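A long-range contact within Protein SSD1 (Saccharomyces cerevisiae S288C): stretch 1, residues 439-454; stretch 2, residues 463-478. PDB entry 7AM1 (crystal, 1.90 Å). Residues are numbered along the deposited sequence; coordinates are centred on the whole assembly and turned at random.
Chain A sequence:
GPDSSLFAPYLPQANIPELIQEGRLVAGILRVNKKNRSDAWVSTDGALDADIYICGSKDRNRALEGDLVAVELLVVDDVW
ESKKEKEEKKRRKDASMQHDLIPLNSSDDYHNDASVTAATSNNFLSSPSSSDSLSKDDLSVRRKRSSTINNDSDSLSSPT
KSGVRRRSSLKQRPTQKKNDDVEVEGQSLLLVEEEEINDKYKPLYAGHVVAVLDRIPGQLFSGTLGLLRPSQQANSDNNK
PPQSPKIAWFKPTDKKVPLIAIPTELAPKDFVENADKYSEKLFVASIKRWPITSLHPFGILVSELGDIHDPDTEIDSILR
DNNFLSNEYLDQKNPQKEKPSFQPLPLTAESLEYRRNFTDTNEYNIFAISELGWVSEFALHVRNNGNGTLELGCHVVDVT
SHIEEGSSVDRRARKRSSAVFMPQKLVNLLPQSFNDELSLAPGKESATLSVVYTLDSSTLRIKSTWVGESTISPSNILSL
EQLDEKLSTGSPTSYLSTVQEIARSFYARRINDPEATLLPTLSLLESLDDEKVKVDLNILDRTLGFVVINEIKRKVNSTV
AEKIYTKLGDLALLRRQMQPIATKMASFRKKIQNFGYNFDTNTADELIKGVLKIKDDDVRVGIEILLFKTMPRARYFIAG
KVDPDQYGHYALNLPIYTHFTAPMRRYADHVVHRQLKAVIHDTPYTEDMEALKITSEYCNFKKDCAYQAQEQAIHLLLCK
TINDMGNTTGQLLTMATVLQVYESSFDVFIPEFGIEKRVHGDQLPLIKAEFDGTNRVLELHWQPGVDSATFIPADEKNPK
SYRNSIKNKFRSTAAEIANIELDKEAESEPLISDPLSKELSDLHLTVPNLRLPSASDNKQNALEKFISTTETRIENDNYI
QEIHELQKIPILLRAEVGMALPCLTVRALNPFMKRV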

# COMPACT_ATOMS: atom_id res chain seq x y z
N SER A 439 19.65 9.02 -17.04
CA SER A 439 18.79 10.05 -16.47
C SER A 439 18.78 11.28 -17.37
O SER A 439 19.83 11.80 -17.74
CB SER A 439 19.28 10.42 -15.07
OG SER A 439 18.45 11.42 -14.48
N LEU A 440 17.58 11.73 -17.73
CA LEU A 440 17.44 12.90 -18.58
C LEU A 440 18.06 14.12 -17.91
O LEU A 440 17.86 14.36 -16.71
CB LEU A 440 15.96 13.16 -18.87
CG LEU A 440 15.19 12.00 -19.47
CD1 LEU A 440 13.70 12.32 -19.57
CD2 LEU A 440 15.76 11.64 -20.84
N ALA A 441 18.80 14.91 -18.68
CA ALA A 441 19.46 16.10 -18.14
C ALA A 441 19.57 17.16 -19.22
O ALA A 441 19.68 16.82 -20.40
CB ALA A 441 20.86 15.76 -17.60
N PRO A 442 19.54 18.44 -18.85
CA PRO A 442 19.68 19.48 -19.87
C PRO A 442 20.97 19.33 -20.65
O PRO A 442 22.02 18.99 -20.10
CB PRO A 442 19.66 20.78 -19.04
CG PRO A 442 18.92 20.43 -17.80
CD PRO A 442 19.28 19.00 -17.51
N GLY A 443 20.89 19.60 -21.95
CA GLY A 443 22.03 19.50 -22.83
C GLY A 443 22.42 18.10 -23.23
O GLY A 443 23.25 17.94 -24.13
N LYS A 444 21.84 17.08 -22.60
CA LYS A 444 22.15 15.69 -22.89
C LYS A 444 21.14 15.14 -23.88
O LYS A 444 19.93 15.24 -23.66
CB LYS A 444 22.15 14.85 -21.61
CG LYS A 444 22.30 13.35 -21.85
N GLU A 445 21.63 14.57 -24.97
CA GLU A 445 20.76 13.93 -25.95
C GLU A 445 20.42 12.53 -25.47
O GLU A 445 21.31 11.77 -25.08
CB GLU A 445 21.45 13.89 -27.31
CG GLU A 445 20.50 13.74 -28.48
CD GLU A 445 21.17 14.02 -29.80
OE1 GLU A 445 21.60 15.18 -30.02
OE2 GLU A 445 21.28 13.08 -30.62
N SER A 446 19.13 12.19 -25.48
CA SER A 446 18.66 10.92 -24.96
C SER A 446 17.64 10.30 -25.91
O SER A 446 16.78 11.00 -26.45
CB SER A 446 18.01 11.08 -23.58
OG SER A 446 18.97 11.49 -22.62
N ALA A 447 17.74 8.99 -26.08
CA ALA A 447 16.74 8.25 -26.84
C ALA A 447 15.49 8.07 -25.98
O ALA A 447 15.59 7.69 -24.80
CB ALA A 447 17.29 6.90 -27.28
N THR A 448 14.33 8.32 -26.56
CA THR A 448 13.08 8.31 -25.81
C THR A 448 11.99 7.66 -26.64
O THR A 448 12.14 7.43 -27.84
CB THR A 448 12.66 9.73 -25.38
OG1 THR A 448 12.78 10.62 -26.50
CG2 THR A 448 13.54 10.24 -24.25
N LEU A 449 10.89 7.31 -25.97
CA LEU A 449 9.63 6.96 -26.61
C LEU A 449 8.63 8.05 -26.25
O LEU A 449 8.48 8.38 -25.07
CB LEU A 449 9.13 5.59 -26.15
CG LEU A 449 10.02 4.37 -26.43
CD1 LEU A 449 9.39 3.08 -25.90
CD2 LEU A 449 10.33 4.23 -27.92
N SER A 450 7.98 8.62 -27.26
CA SER A 450 7.17 9.81 -27.05
C SER A 450 5.72 9.58 -27.44
O SER A 450 5.44 8.86 -28.40
CB SER A 450 7.73 10.99 -27.84
OG SER A 450 9.05 11.31 -27.43
N VAL A 451 4.82 10.19 -26.68
CA VAL A 451 3.41 10.32 -27.03
C VAL A 451 3.11 11.81 -27.13
O VAL A 451 3.22 12.54 -26.14
CB VAL A 451 2.51 9.63 -26.00
CG1 VAL A 451 1.05 9.85 -26.35
CG2 VAL A 451 2.83 8.14 -25.91
N VAL A 452 2.75 12.26 -28.33
CA VAL A 452 2.57 13.68 -28.62
C VAL A 452 1.11 13.92 -28.95
O VAL A 452 0.58 13.35 -29.91
CB VAL A 452 3.48 14.14 -29.77
CG1 VAL A 452 3.29 15.63 -30.05
CG2 VAL A 452 4.93 13.84 -29.44
N TYR A 453 0.44 14.75 -28.15
CA TYR A 453 -0.96 15.08 -28.37
C TYR A 453 -1.06 16.43 -29.07
O TYR A 453 -0.42 17.39 -28.65
CB TYR A 453 -1.73 15.12 -27.05
CG TYR A 453 -1.67 13.82 -26.27
CD1 TYR A 453 -2.51 12.76 -26.57
CD2 TYR A 453 -0.76 13.65 -25.22
CE1 TYR A 453 -2.46 11.58 -25.87
CE2 TYR A 453 -0.71 12.46 -24.51
CZ TYR A 453 -1.56 11.44 -24.83
OH TYR A 453 -1.51 10.25 -24.13
N THR A 454 -1.88 16.49 -30.11
CA THR A 454 -2.28 17.75 -30.74
C THR A 454 -3.64 18.14 -30.18
O THR A 454 -4.58 17.33 -30.20
CB THR A 454 -2.34 17.62 -32.26
OG1 THR A 454 -1.03 17.32 -32.77
CG2 THR A 454 -2.83 18.90 -32.89
N LYS A 463 -6.99 16.47 -30.76
CA LYS A 463 -7.27 16.35 -32.18
C LYS A 463 -6.56 15.16 -32.81
O LYS A 463 -7.10 14.55 -33.75
CB LYS A 463 -6.85 17.63 -32.91
CG LYS A 463 -7.66 18.86 -32.55
N SER A 464 -5.37 14.81 -32.34
CA SER A 464 -4.66 13.65 -32.86
C SER A 464 -3.58 13.25 -31.86
O SER A 464 -3.24 14.00 -30.95
CB SER A 464 -4.05 13.93 -34.24
OG SER A 464 -2.91 14.76 -34.13
N THR A 465 -3.06 12.04 -32.05
CA THR A 465 -2.02 11.49 -31.20
C THR A 465 -0.95 10.83 -32.06
O THR A 465 -1.28 10.05 -32.96
CB THR A 465 -2.59 10.46 -30.21
OG1 THR A 465 -3.69 11.03 -29.50
CG2 THR A 465 -1.52 10.05 -29.22
N TRP A 466 0.30 11.16 -31.80
CA TRP A 466 1.45 10.51 -32.42
C TRP A 466 2.22 9.74 -31.36
O TRP A 466 2.44 10.25 -30.25
CB TRP A 466 2.38 11.53 -33.09
CG TRP A 466 3.57 10.91 -33.76
CD1 TRP A 466 3.64 10.45 -35.04
CD2 TRP A 466 4.86 10.69 -33.18
NE1 TRP A 466 4.90 9.95 -35.29
CE2 TRP A 466 5.66 10.08 -34.17
CE3 TRP A 466 5.42 10.94 -31.92
CZ2 TRP A 466 6.99 9.73 -33.94
CZ3 TRP A 466 6.74 10.58 -31.69
CH2 TRP A 466 7.51 9.99 -32.70
N VAL A 467 2.62 8.52 -31.69
CA VAL A 467 3.40 7.67 -30.80
C VAL A 467 4.56 7.08 -31.60
O VAL A 467 4.35 6.51 -32.68
CB VAL A 467 2.54 6.54 -30.21
CG1 VAL A 467 3.38 5.67 -29.29
CG2 VAL A 467 1.34 7.11 -29.47
N GLY A 468 5.77 7.22 -31.09
CA GLY A 468 6.92 6.71 -31.82
C GLY A 468 8.21 6.90 -31.06
O GLY A 468 8.24 7.43 -29.95
N GLU A 469 9.29 6.44 -31.69
CA GLU A 469 10.63 6.63 -31.16
C GLU A 469 11.13 8.04 -31.45
O GLU A 469 10.81 8.61 -32.50
CB GLU A 469 11.58 5.59 -31.76
CG GLU A 469 11.21 4.15 -31.39
CD GLU A 469 12.04 3.12 -32.12
OE1 GLU A 469 12.36 2.08 -31.52
OE2 GLU A 469 12.38 3.37 -33.30
N SER A 470 11.89 8.60 -30.52
CA SER A 470 12.27 10.00 -30.60
C SER A 470 13.63 10.21 -29.95
O SER A 470 14.24 9.28 -29.40
CB SER A 470 11.22 10.88 -29.91
OG SER A 470 11.05 10.49 -28.56
N THR A 471 14.09 11.45 -30.01
CA THR A 471 15.32 11.90 -29.37
C THR A 471 15.04 13.29 -28.83
O THR A 471 14.49 14.14 -29.55
CB THR A 471 16.50 11.93 -30.35
OG1 THR A 471 16.72 10.61 -30.88
CG2 THR A 471 17.76 12.41 -29.66
N ILE A 472 15.41 13.53 -27.57
CA ILE A 472 15.18 14.82 -26.93
C ILE A 472 16.51 15.34 -26.39
O ILE A 472 17.47 14.59 -26.20
CB ILE A 472 14.13 14.76 -25.80
CG1 ILE A 472 14.64 13.92 -24.61
CG2 ILE A 472 12.82 14.20 -26.33
CD1 ILE A 472 13.74 13.99 -23.38
N SER A 473 16.55 16.65 -26.16
CA SER A 473 17.65 17.30 -25.46
C SER A 473 17.02 18.36 -24.57
O SER A 473 16.73 19.47 -25.00
CB SER A 473 18.64 17.94 -26.44
OG SER A 473 19.75 18.48 -25.75
N PRO A 474 16.77 18.02 -23.29
CA PRO A 474 16.01 18.94 -22.44
C PRO A 474 16.66 20.32 -22.34
O PRO A 474 17.88 20.45 -22.30
CB PRO A 474 15.99 18.24 -21.08
CG PRO A 474 16.19 16.79 -21.40
CD PRO A 474 17.09 16.76 -22.60
N SER A 475 15.81 21.34 -22.32
CA SER A 475 16.28 22.70 -22.05
C SER A 475 16.33 22.99 -20.56
O SER A 475 17.11 23.84 -20.13
CB SER A 475 15.37 23.71 -22.75
OG SER A 475 15.53 23.64 -24.15
N ASN A 476 15.50 22.30 -19.78
CA ASN A 476 15.40 22.55 -18.35
C ASN A 476 15.09 21.24 -17.64
O ASN A 476 14.61 20.28 -18.25
CB ASN A 476 14.31 23.59 -18.05
CG ASN A 476 14.62 24.94 -18.65
OD1 ASN A 476 14.07 25.30 -19.70
ND2 ASN A 476 15.50 25.68 -18.01
N ILE A 477 15.38 21.21 -16.35
CA ILE A 477 15.00 20.10 -15.49
C ILE A 477 14.42 20.69 -14.21
O ILE A 477 15.06 21.52 -13.56
CB ILE A 477 16.18 19.17 -15.17
CG1 ILE A 477 15.71 17.99 -14.31
CG2 ILE A 477 17.31 19.92 -14.49
CD1 ILE A 477 16.63 16.80 -14.35
N LEU A 478 13.20 20.28 -13.88
CA LEU A 478 12.50 20.72 -12.68
C LEU A 478 12.18 19.53 -11.80
O LEU A 478 11.77 18.47 -12.29
CB LEU A 478 11.19 21.45 -13.02
CG LEU A 478 11.26 22.88 -13.54
CD1 LEU A 478 9.87 23.35 -13.93
CD2 LEU A 478 11.86 23.81 -12.49

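Strands 446-454 and 463-472 pair antiparallel, their N-to-C directions 140° apart, and the paired CA atoms alternate between close and wide spacing: 4.6 Å from Val 451 CA to Val 467 CA, 5.7 Å from Ser 450 CA to Gly 468 CA. The wide pairs carry the backbone hydrogen bonds, as at Val 452, whose N lies 2.8 Å from Trp 466 O while Trp 466 N lies 2.9 Å from Val 452 O.

The clearest hollow is at Gly 468. An ideal CB there would lie 2.5 Å from Trp 466 CZ2, so the missing side chain leaves the space the indole occupies. The same ring meets Val 452, CE3 to CG2 at 3.8 Å, and Ser 450, CZ3 to CB at 4.0 Å. Further along this face small hydroxyls pack tightly: Ser 470 OG hydrogen-bonds Thr 448 OG1 at 2.7 Å and Ser 450 OG at a very short 2.4 Å. On the other face, Val 451 CG2 touches Val 467 CG2 at 4.0 Å.

Beyond the strand, a type II turn from Ala 441 to Lys 444 wraps Pro 474, whose O accepts a hydrogen bond from Gly 443 N at 3.1 Å. Pro 442 CG rests 3.7 Å from Ile 477 CG2, and Leu 440 CD2 reaches Ile 472 CD1 at 4.0 Å.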